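Local coordinates for polyhedrin (Operophtera brumata cypovirus 19, PDB 5A99), which forms the crystalline lattice of the viral occlusion bodies, or polyhedra, the microcrystals in which cypovirus particles are embedded, at residues 61-66 and 85-90; 77-82 and 103-108; 21-26 and 162-167. All blocks are in the same frame, centred on the assembly; numbering follows the deposited sequence.

Contacts 1 and 2 are neighbours, their centres 9 Å apart, and both use helix 81-92: contact 1 its middle turns, contact 2 the residues leading into its N-terminus. Along the chain their segments alternate (61-66, 77-82, 85-90, 103-108), so the two closures interlock, and Trp-63 packs on Asn-106 and probably hydrogen-bonds Glu-107 of contact 2. Contact 3 lies on the opposite side of the chain's centre, about 39 and 41 Å from the others between centres. It joins helix 10-25 to strand 164-173 of the six-stranded antiparallel sheet, closing a loop that contains both others. All three lie within reach of other subunits of the three-chain assembly, contact 2 only through Lys-77 and Arg-81.

Contact 1 (61-66 and 85-90); sequences YNWDQL and RHLRDG
Arg-88 lies against Trp-63 and Asp-64, packing helix 81-92 onto the loop that follows strand 56-61, an outermost strand of the three-stranded antiparallel sheet. The closest approach is aliphatic: CG of Arg-88 comes to 3.6 Å from CZ3 of Trp-63, and CD and NE of the arginine continue past the same end of the indole. CG of Trp-63 is anti to its backbone N (chi1 -180°). The two side chains run at a slant to each other, ring and guanidinium planes 32° apart. From the preceding residue, CD2 of Leu-87 meets CH2 of Trp-63 at 4.1 Å, its side chain crossing the indole at about a right angle.

Beyond the ring, the guanidinium reaches Asp-64, whose CB lies over one of its faces, 3.7 Å from NH2. The charges form a long salt bridge, OD2 of Asp-64 to NH2 of Arg-88 at 3.9 Å, and no hydrogen bond joins the two segments. Stronger polar partners lie elsewhere: NE of Arg-88 bonds Tyr-131, its NH1 bonds the carbonyl of Arg-72 of the second subunit, and Asp-64 OD1 pairs with the Arg-72 side chain of that subunit. The contact thus borders a subunit interface. Within the chain, the indole NE1 is hydrogen-bonded to Glu-107 OE2.

In the second shell, the loop is held by its own bonds. Gln-65 N bonds Asn-62 O, while in return Asn-62 N donates to Gln-65 OE1 at 2.8 Å, a nearly straight bond of 165°.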
loop_
_atom_site.group_PDB
_atom_site.type_symbol
_atom_site.label_atom_id
_atom_site.label_comp_id
_atom_site.label_asym_id
_atom_site.label_seq_id
_atom_site.Cartn_x
_atom_site.Cartn_y
_atom_site.Cartn_z
ATOM N N TYR A 61 -1.546 -1.198 -10.141
ATOM C CA TYR A 61 -1.121 0.144 -10.476
ATOM C C TYR A 61 -2.240 0.836 -11.226
ATOM O O TYR A 61 -2.762 0.322 -12.213
ATOM C CB TYR A 61 0.171 0.094 -11.293
ATOM C CG TYR A 61 1.259 -0.644 -10.563
ATOM C CD1 TYR A 61 2.109 0.009 -9.678
ATOM C CD2 TYR A 61 1.421 -2.012 -10.738
ATOM C CE1 TYR A 61 3.092 -0.686 -8.988
ATOM C CE2 TYR A 61 2.402 -2.708 -10.060
ATOM C CZ TYR A 61 3.230 -2.044 -9.181
ATOM O OH TYR A 61 4.203 -2.753 -8.511
ATOM N N ASN A 62 -2.644 1.988 -10.720
ATOM C CA ASN A 62 -3.643 2.776 -11.405
ATOM C C ASN A 62 -2.977 3.520 -12.566
ATOM O O ASN A 62 -1.749 3.610 -12.624
ATOM C CB ASN A 62 -4.310 3.746 -10.434
ATOM C CG ASN A 62 -5.591 4.313 -10.984
ATOM O OD1 ASN A 62 -6.213 3.722 -11.866
ATOM N ND2 ASN A 62 -5.994 5.468 -10.474
ATOM N N TRP A 63 -3.789 4.037 -13.486
ATOM C CA TRP A 63 -3.297 4.743 -14.670
ATOM C C TRP A 63 -2.271 5.827 -14.315
ATOM O O TRP A 63 -1.252 5.975 -14.993
ATOM C CB TRP A 63 -4.482 5.350 -15.416
ATOM C CG TRP A 63 -4.160 6.113 -16.681
ATOM C CD1 TRP A 63 -4.048 5.600 -17.946
ATOM C CD2 TRP A 63 -3.942 7.516 -16.800
ATOM N NE1 TRP A 63 -3.771 6.600 -18.842
ATOM C CE2 TRP A 63 -3.700 7.789 -18.166
ATOM C CE3 TRP A 63 -3.930 8.579 -15.881
ATOM C CZ2 TRP A 63 -3.443 9.074 -18.638
ATOM C CZ3 TRP A 63 -3.680 9.861 -16.356
ATOM C CH2 TRP A 63 -3.440 10.095 -17.722
ATOM N N ASP A 64 -2.533 6.571 -13.246
ATOM C CA ASP A 64 -1.666 7.677 -12.878
ATOM C C ASP A 64 -0.395 7.207 -12.165
ATOM O O ASP A 64 0.480 8.008 -11.845
ATOM C CB ASP A 64 -2.421 8.710 -12.032
ATOM C CG ASP A 64 -2.679 8.238 -10.608
ATOM O OD1 ASP A 64 -2.928 7.029 -10.412
ATOM O OD2 ASP A 64 -2.635 9.087 -9.688
ATOM N N GLN A 65 -0.283 5.905 -11.936
ATOM C CA GLN A 65 0.954 5.354 -11.427
ATOM C C GLN A 65 1.749 4.684 -12.538
ATOM O O GLN A 65 2.858 4.219 -12.300
ATOM C CB GLN A 65 0.652 4.379 -10.288
ATOM C CG GLN A 65 -0.141 5.044 -9.174
ATOM C CD GLN A 65 -0.721 4.044 -8.194
ATOM O OE1 GLN A 65 -1.174 2.970 -8.579
ATOM N NE2 GLN A 65 -0.700 4.393 -6.918
ATOM N N LEU A 66 1.185 4.663 -13.751
ATOM C CA LEU A 66 1.821 4.036 -14.914
ATOM C C LEU A 66 2.298 5.058 -15.953
ATOM O O LEU A 66 3.278 4.835 -16.659
ATOM C CB LEU A 66 0.853 3.052 -15.583
ATOM C CG LEU A 66 0.382 1.862 -14.728
ATOM C CD1 LEU A 66 -0.783 1.129 -15.389
ATOM C CD2 LEU A 66 1.532 0.930 -14.465
ATOM N N ARG A 85 -6.808 16.842 -16.159
ATOM C CA ARG A 85 -8.083 16.473 -15.569
ATOM C C ARG A 85 -9.081 16.092 -16.671
ATOM O O ARG A 85 -9.791 15.088 -16.569
ATOM C CB ARG A 85 -8.651 17.618 -14.733
ATOM C CG ARG A 85 -10.134 17.453 -14.425
ATOM C CD ARG A 85 -10.658 18.514 -13.481
ATOM N NE ARG A 85 -12.018 18.192 -13.046
ATOM C CZ ARG A 85 -12.778 18.995 -12.307
ATOM N NH1 ARG A 85 -12.319 20.174 -11.932
ATOM N NH2 ARG A 85 -14.001 18.620 -11.945
ATOM N N HIS A 86 -9.133 16.908 -17.716
ATOM C CA HIS A 86 -10.079 16.702 -18.808
ATOM C C HIS A 86 -9.822 15.375 -19.503
ATOM O O HIS A 86 -10.752 14.645 -19.869
ATOM C CB HIS A 86 -9.948 17.825 -19.838
ATOM C CG HIS A 86 -10.258 19.185 -19.299
ATOM N ND1 HIS A 86 -10.959 19.387 -18.128
ATOM C CD2 HIS A 86 -9.946 20.419 -19.767
ATOM C CE1 HIS A 86 -11.066 20.684 -17.899
ATOM N NE2 HIS A 86 -10.463 21.332 -18.879
ATOM N N LEU A 87 -8.545 15.093 -19.716
ATOM C CA LEU A 87 -8.129 13.849 -20.337
ATOM C C LEU A 87 -8.670 12.663 -19.535
ATOM O O LEU A 87 -9.328 11.771 -20.084
ATOM C CB LEU A 87 -6.605 13.806 -20.420
ATOM C CG LEU A 87 -6.021 12.466 -20.862
ATOM C CD1 LEU A 87 -6.592 12.071 -22.216
ATOM C CD2 LEU A 87 -4.506 12.524 -20.878
ATOM N N ARG A 88 -8.421 12.679 -18.231
ATOM C CA ARG A 88 -8.821 11.582 -17.363
ATOM C C ARG A 88 -10.327 11.437 -17.327
ATOM O O ARG A 88 -10.830 10.318 -17.370
ATOM C CB ARG A 88 -8.282 11.789 -15.960
ATOM C CG ARG A 88 -6.776 11.633 -15.874
ATOM C CD ARG A 88 -6.265 11.998 -14.499
ATOM N NE ARG A 88 -6.348 10.879 -13.562
ATOM C CZ ARG A 88 -5.842 10.896 -12.333
ATOM N NH1 ARG A 88 -5.231 11.988 -11.869
ATOM N NH2 ARG A 88 -5.954 9.826 -11.564
ATOM N N ASP A 89 -11.032 12.572 -17.278
ATOM C CA ASP A 89 -12.493 12.596 -17.363
ATOM C C ASP A 89 -12.964 11.709 -18.526
ATOM O O ASP A 89 -13.847 10.871 -18.357
ATOM C CB ASP A 89 -13.020 14.034 -17.548
ATOM C CG ASP A 89 -12.877 14.897 -16.293
ATOM O OD1 ASP A 89 -12.595 14.355 -15.205
ATOM O OD2 ASP A 89 -13.075 16.130 -16.402
ATOM N N GLY A 90 -12.353 11.883 -19.698
ATOM C CA GLY A 90 -12.699 11.090 -20.877
ATOM C C GLY A 90 -12.269 9.631 -20.825
ATOM O O GLY A 90 -12.971 8.749 -21.336
#

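Contact 2 (77-82 and 103-108)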
loop_
_atom_site.group_PDB
_atom_site.type_symbol
_atom_site.label_atom_id
_atom_site.label_comp_id
_atom_site.label_asym_id
_atom_site.label_seq_id
_atom_site.Cartn_x
_atom_site.Cartn_y
_atom_site.Cartn_z
ATOM N N LYS A 77 7.133 17.553 -17.919
ATOM C CA LYS A 77 5.840 18.245 -17.885
ATOM C C LYS A 77 5.277 18.414 -19.291
ATOM O O LYS A 77 5.872 19.093 -20.129
ATOM C CB LYS A 77 5.944 19.614 -17.212
ATOM C CG LYS A 77 4.593 20.314 -17.071
ATOM C CD LYS A 77 4.653 21.516 -16.127
ATOM C CE LYS A 77 3.274 22.158 -15.932
ATOM N NZ LYS A 77 2.729 22.787 -17.176
ATOM N N TYR A 78 4.119 17.802 -19.535
ATOM C CA TYR A 78 3.457 17.864 -20.839
ATOM C C TYR A 78 2.096 18.562 -20.769
ATOM O O TYR A 78 1.599 19.041 -21.783
ATOM C CB TYR A 78 3.268 16.447 -21.405
ATOM C CG TYR A 78 4.549 15.644 -21.473
ATOM C CD1 TYR A 78 5.719 16.215 -21.950
ATOM C CD2 TYR A 78 4.590 14.323 -21.041
ATOM C CE1 TYR A 78 6.891 15.497 -22.009
ATOM C CE2 TYR A 78 5.766 13.593 -21.093
ATOM C CZ TYR A 78 6.917 14.191 -21.576
ATOM O OH TYR A 78 8.102 13.488 -21.623
ATOM N N TYR A 79 1.484 18.603 -19.582
ATOM C CA TYR A 79 0.129 19.153 -19.451
ATOM C C TYR A 79 -0.088 20.015 -18.215
ATOM O O TYR A 79 0.505 19.774 -17.160
ATOM C CB TYR A 79 -0.907 18.020 -19.415
ATOM C CG TYR A 79 -0.931 17.152 -20.651
ATOM C CD1 TYR A 79 -1.208 17.696 -21.901
ATOM C CD2 TYR A 79 -0.682 15.793 -20.567
ATOM C CE1 TYR A 79 -1.226 16.914 -23.031
ATOM C CE2 TYR A 79 -0.698 14.994 -21.693
ATOM C CZ TYR A 79 -0.967 15.560 -22.925
ATOM O OH TYR A 79 -0.988 14.760 -24.047
ATOM N N GLY A 80 -0.978 20.994 -18.348
ATOM C CA GLY A 80 -1.458 21.748 -17.207
ATOM C C GLY A 80 -2.440 20.909 -16.414
ATOM O O GLY A 80 -2.871 19.842 -16.869
ATOM N N ARG A 81 -2.778 21.381 -15.218
ATOM C CA ARG A 81 -3.641 20.630 -14.305
ATOM C C ARG A 81 -4.992 20.342 -14.925
ATOM O O ARG A 81 -5.550 19.251 -14.764
ATOM C CB ARG A 81 -3.844 21.416 -13.010
ATOM C CG ARG A 81 -2.665 21.387 -12.063
ATOM C CD ARG A 81 -2.991 22.131 -10.790
ATOM N NE ARG A 81 -3.497 23.475 -11.066
ATOM C CZ ARG A 81 -2.730 24.562 -11.102
ATOM N NH1 ARG A 81 -1.420 24.463 -10.882
ATOM N NH2 ARG A 81 -3.270 25.749 -11.349
ATOM N N SER A 82 -5.525 21.334 -15.626
ATOM C CA SER A 82 -6.850 21.236 -16.197
ATOM C C SER A 82 -6.871 20.293 -17.382
ATOM O O SER A 82 -7.787 19.479 -17.512
ATOM C CB SER A 82 -7.334 22.617 -16.614
ATOM O OG SER A 82 -7.657 23.366 -15.457
ATOM N N LYS A 103 -5.315 10.615 -26.620
ATOM C CA LYS A 103 -4.287 9.898 -25.900
ATOM C C LYS A 103 -3.335 10.907 -25.298
ATOM O O LYS A 103 -3.189 12.022 -25.812
ATOM C CB LYS A 103 -3.523 8.961 -26.835
ATOM C CG LYS A 103 -4.400 7.933 -27.553
ATOM C CD LYS A 103 -3.575 6.799 -28.140
ATOM C CE LYS A 103 -4.337 6.024 -29.209
ATOM N NZ LYS A 103 -5.806 5.932 -28.947
ATOM N N GLY A 104 -2.687 10.522 -24.208
ATOM C CA GLY A 104 -1.764 11.408 -23.535
ATOM C C GLY A 104 -0.340 11.137 -23.955
ATOM O O GLY A 104 0.046 9.984 -24.174
ATOM N N MET A 105 0.439 12.207 -24.082
ATOM C CA MET A 105 1.871 12.087 -24.304
ATOM C C MET A 105 2.509 11.330 -23.146
ATOM O O MET A 105 3.575 10.737 -23.296
ATOM C CB MET A 105 2.499 13.471 -24.415
ATOM C CG MET A 105 2.090 14.233 -25.644
ATOM S SD MET A 105 2.185 13.214 -27.136
ATOM C CE MET A 105 1.964 14.477 -28.390
ATOM N N ASN A 106 1.835 11.340 -21.997
ATOM C CA ASN A 106 2.371 10.728 -20.784
ATOM C C ASN A 106 2.132 9.226 -20.718
ATOM O O ASN A 106 2.640 8.562 -19.824
ATOM C CB ASN A 106 1.781 11.406 -19.527
ATOM C CG ASN A 106 0.245 11.394 -19.510
ATOM O OD1 ASN A 106 -0.399 11.283 -20.556
ATOM N ND2 ASN A 106 -0.339 11.530 -18.318
ATOM N N GLU A 107 1.355 8.700 -21.658
ATOM C CA GLU A 107 0.945 7.295 -21.615
ATOM C C GLU A 107 1.935 6.364 -22.312
ATOM O O GLU A 107 2.535 6.729 -23.316
ATOM C CB GLU A 107 -0.425 7.132 -22.271
ATOM C CG GLU A 107 -1.567 7.860 -21.560
ATOM C CD GLU A 107 -2.906 7.532 -22.185
ATOM O OE1 GLU A 107 -3.178 8.026 -23.293
ATOM O OE2 GLU A 107 -3.677 6.758 -21.583
ATOM N N PRO A 108 2.079 5.140 -21.786
ATOM C CA PRO A 108 3.013 4.142 -22.313
ATOM C C PRO A 108 2.520 3.568 -23.637
ATOM O O PRO A 108 1.314 3.466 -23.875
ATOM C CB PRO A 108 3.023 3.064 -21.220
ATOM C CG PRO A 108 1.661 3.155 -20.602
ATOM C CD PRO A 108 1.288 4.616 -20.658
#
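Tyr-79 points its hydroxyl at the backbone of 103-108, where OH accepts a hydrogen bond from Met-105 N at 2.9 Å; an N-H...O angle of 171° shows it to be almost linear. The donor lies near the ring plane, so the phenol meets this backbone edge-on. At that edge, also in plane, is OD1 of Asn-106, 3.9 Å from CE2, with the amide turned 79° from the ring. The contact buries this oxygen, which has no hydrogen-bonding partner in the model.

Met-105 brings its CB toward the tyrosines, its CG 3.5 Å from Tyr-79 OH, but a bend at chi2 (-47°) carries SD away. Tyr-78 crosses the methionine at about a right angle, CD2 lying 4.1 Å from Met-105 CB, while its own CB sits over one face of the Tyr-79 ring, toward the rim.

The residues met here form a type I β turn, Gly-104 to Glu-107, closed by Glu-107 N to Gly-104 O. Tyr-78 and Tyr-79 come just before Gly-80, the N-cap of helix 81-92, and join the approach to that helix to the loop before strand 110-116. The turn has a second brace: Gly-104 N donates to OE1 of Glu-107 at 2.7 Å, on the anti side and tilted out of the carboxylate plane. Glu-107 OE2, the other carboxylate oxygen, is hydrogen-bonded to His-182 ND1.

Contact 3 (21-26 and 162-167)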
loop_
_atom_site.group_PDB
_atom_site.type_symbol
_atom_site.label_atom_id
_atom_site.label_comp_id
_atom_site.label_asym_id
_atom_site.label_seq_id
_atom_site.Cartn_x
_atom_site.Cartn_y
_atom_site.Cartn_z
ATOM N N GLU A 21 25.997 -22.416 -5.422
ATOM C CA GLU A 21 25.367 -21.619 -4.379
ATOM C C GLU A 21 24.503 -20.480 -4.952
ATOM O O GLU A 21 23.386 -20.219 -4.479
ATOM C CB GLU A 21 26.422 -21.042 -3.449
ATOM C CG GLU A 21 25.813 -20.151 -2.392
ATOM C CD GLU A 21 26.783 -19.806 -1.289
ATOM O OE1 GLU A 21 27.981 -19.583 -1.583
ATOM O OE2 GLU A 21 26.339 -19.766 -0.124
ATOM N N ILE A 22 25.011 -19.805 -5.976
ATOM C CA ILE A 22 24.310 -18.654 -6.543
ATOM C C ILE A 22 23.199 -19.094 -7.500
ATOM O O ILE A 22 22.081 -18.576 -7.447
ATOM C CB ILE A 22 25.296 -17.695 -7.258
ATOM C CG1 ILE A 22 26.221 -17.019 -6.236
ATOM C CG2 ILE A 22 24.550 -16.638 -8.065
ATOM C CD1 ILE A 22 25.520 -16.100 -5.221
ATOM N N LEU A 23 23.508 -20.051 -8.370
ATOM C CA LEU A 23 22.516 -20.618 -9.283
ATOM C C LEU A 23 21.335 -21.212 -8.528
ATOM O O LEU A 23 20.196 -21.150 -8.996
ATOM C CB LEU A 23 23.151 -21.717 -10.135
ATOM C CG LEU A 23 23.584 -21.350 -11.558
ATOM C CD1 LEU A 23 24.288 -20.015 -11.617
ATOM C CD2 LEU A 23 24.489 -22.430 -12.103
ATOM N N ASP A 24 21.612 -21.796 -7.367
ATOM C CA ASP A 24 20.573 -22.474 -6.607
ATOM C C ASP A 24 19.965 -21.634 -5.495
ATOM O O ASP A 24 19.016 -22.082 -4.851
ATOM C CB ASP A 24 21.094 -23.768 -5.992
ATOM C CG ASP A 24 21.279 -24.862 -7.005
ATOM O OD1 ASP A 24 20.879 -24.679 -8.184
ATOM O OD2 ASP A 24 21.836 -25.911 -6.610
ATOM N N ARG A 25 20.496 -20.430 -5.256
ATOM C CA ARG A 25 19.988 -19.586 -4.164
ATOM C C ARG A 25 18.499 -19.319 -4.311
ATOM O O ARG A 25 17.780 -19.216 -3.323
ATOM C CB ARG A 25 20.708 -18.245 -4.103
ATOM C CG ARG A 25 20.207 -17.282 -3.006
ATOM C CD ARG A 25 21.353 -16.415 -2.471
ATOM N NE ARG A 25 22.375 -17.227 -1.788
ATOM C CZ ARG A 25 23.476 -16.751 -1.211
ATOM N NH1 ARG A 25 23.729 -15.446 -1.206
ATOM N NH2 ARG A 25 24.331 -17.586 -0.626
ATOM N N GLN A 26 18.054 -19.207 -5.559
ATOM C CA GLN A 26 16.653 -18.907 -5.860
ATOM C C GLN A 26 15.687 -19.885 -5.209
ATOM O O GLN A 26 14.514 -19.557 -5.016
ATOM C CB GLN A 26 16.419 -18.943 -7.371
ATOM C CG GLN A 26 16.662 -20.326 -7.997
ATOM C CD GLN A 26 16.179 -20.433 -9.443
ATOM O OE1 GLN A 26 15.753 -19.451 -10.046
ATOM N NE2 GLN A 26 16.247 -21.635 -9.997
ATOM N N PHE A 162 23.147 -19.591 -17.615
ATOM C CA PHE A 162 23.881 -20.849 -17.595
ATOM C C PHE A 162 22.929 -21.997 -17.933
ATOM O O PHE A 162 22.890 -23.015 -17.239
ATOM C CB PHE A 162 24.570 -21.073 -16.242
ATOM C CG PHE A 162 25.692 -20.104 -15.968
ATOM C CD1 PHE A 162 26.931 -20.283 -16.567
ATOM C CD2 PHE A 162 25.505 -19.020 -15.120
ATOM C CE1 PHE A 162 27.965 -19.403 -16.332
ATOM C CE2 PHE A 162 26.534 -18.130 -14.878
ATOM C CZ PHE A 162 27.769 -18.320 -15.479
ATOM N N ASP A 163 22.152 -21.799 -18.995
ATOM C CA ASP A 163 21.260 -22.823 -19.541
ATOM C C ASP A 163 20.029 -23.144 -18.696
ATOM O O ASP A 163 19.262 -24.028 -19.058
ATOM C CB ASP A 163 22.031 -24.113 -19.802
ATOM C CG ASP A 163 23.207 -23.901 -20.722
ATOM O OD1 ASP A 163 22.974 -23.529 -21.893
ATOM O OD2 ASP A 163 24.357 -24.090 -20.270
ATOM N N ARG A 164 19.841 -22.439 -17.586
ATOM C CA ARG A 164 18.668 -22.634 -16.737
ATOM C C ARG A 164 17.624 -21.556 -16.975
ATOM O O ARG A 164 17.938 -20.370 -17.012
ATOM C CB ARG A 164 19.075 -22.622 -15.262
ATOM C CG ARG A 164 20.034 -23.740 -14.884
ATOM C CD ARG A 164 20.988 -23.276 -13.788
ATOM N NE ARG A 164 21.587 -24.377 -13.023
ATOM C CZ ARG A 164 20.944 -25.086 -12.095
ATOM N NH1 ARG A 164 19.666 -24.832 -11.827
ATOM N NH2 ARG A 164 21.573 -26.057 -11.434
ATOM N N GLU A 165 16.375 -21.972 -17.127
ATOM C CA GLU A 165 15.278 -21.024 -17.196
ATOM C C GLU A 165 15.173 -20.378 -15.822
ATOM O O GLU A 165 14.883 -21.047 -14.835
ATOM C CB GLU A 165 13.967 -21.725 -17.588
ATOM C CG GLU A 165 13.966 -22.264 -19.025
ATOM C CD GLU A 165 12.678 -22.977 -19.401
ATOM O OE1 GLU A 165 11.915 -23.339 -18.481
ATOM O OE2 GLU A 165 12.438 -23.179 -20.616
ATOM N N MET A 166 15.435 -19.080 -15.743
ATOM C CA MET A 166 15.379 -18.407 -14.457
ATOM C C MET A 166 14.549 -17.121 -14.460
ATOM O O MET A 166 14.315 -16.512 -13.405
ATOM C CB MET A 166 16.799 -18.167 -13.942
ATOM C CG MET A 166 17.594 -19.476 -13.797
ATOM S SD MET A 166 18.985 -19.424 -12.652
ATOM C CE MET A 166 19.352 -17.696 -12.698
ATOM N N ALA A 167 14.074 -16.726 -15.634
ATOM C CA ALA A 167 13.153 -15.603 -15.730
ATOM C C ALA A 167 12.213 -15.813 -16.909
ATOM O O ALA A 167 12.537 -16.537 -17.847
ATOM C CB ALA A 167 13.915 -14.315 -15.872
HETATM O O HOH W 1 15.304 -22.733 -12.802
#
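Leu-23 packs between Phe-162 and Arg-164, joining segment 21-26, on helix 10-25, to the hairpin turn and first residues of strand 164-173. This is the second strand in from the edge of the six-stranded antiparallel sheet, paired antiparallel with 157-161. The short axes of helix 21-25 and strand 164-167 run at 56° to each other, 11.1 Å apart at closest approach, so side chains bridge the gap. Leu-23 splits its two methyl groups: CD1 touches CD2 of Phe-162 at 3.8 Å, and CD2 lies 3.6 Å from NE of Arg-164. It crosses both side chains at about a right angle, and its CB sits over one face of the guanidinium, toward the rim. Deeper in, Met-166 is buried against Leu-23 and Gln-26, its SD 4.2 Å from both Leu-23 O and Gln-26 OE1; Tyr-161 of the same chain and Met-141 of the third subunit also pack on it.

The charged interaction is electrostatic alone. OD1 of Asp-24 stands 3.6 Å from NH2 of Arg-164, but well out of the guanidinium plane, and no N-H points at it. Carboxylate and guanidinium are turned 71° apart.

On the strand, Met-166 and Ala-167 both face Ile-159, a classic beta bulge in the pairing with 157-161.

No direct hydrogen bond crosses the contact, but water does. Chi1 of 63° puts CG of Gln-26 between its backbone N and carbonyl carbon, and from there the extended chain carries the amide to Met-166 and to the water. Its NE2 donates to this water at 3.2 Å, and the water donates in turn to Glu-165 O at 2.7 Å.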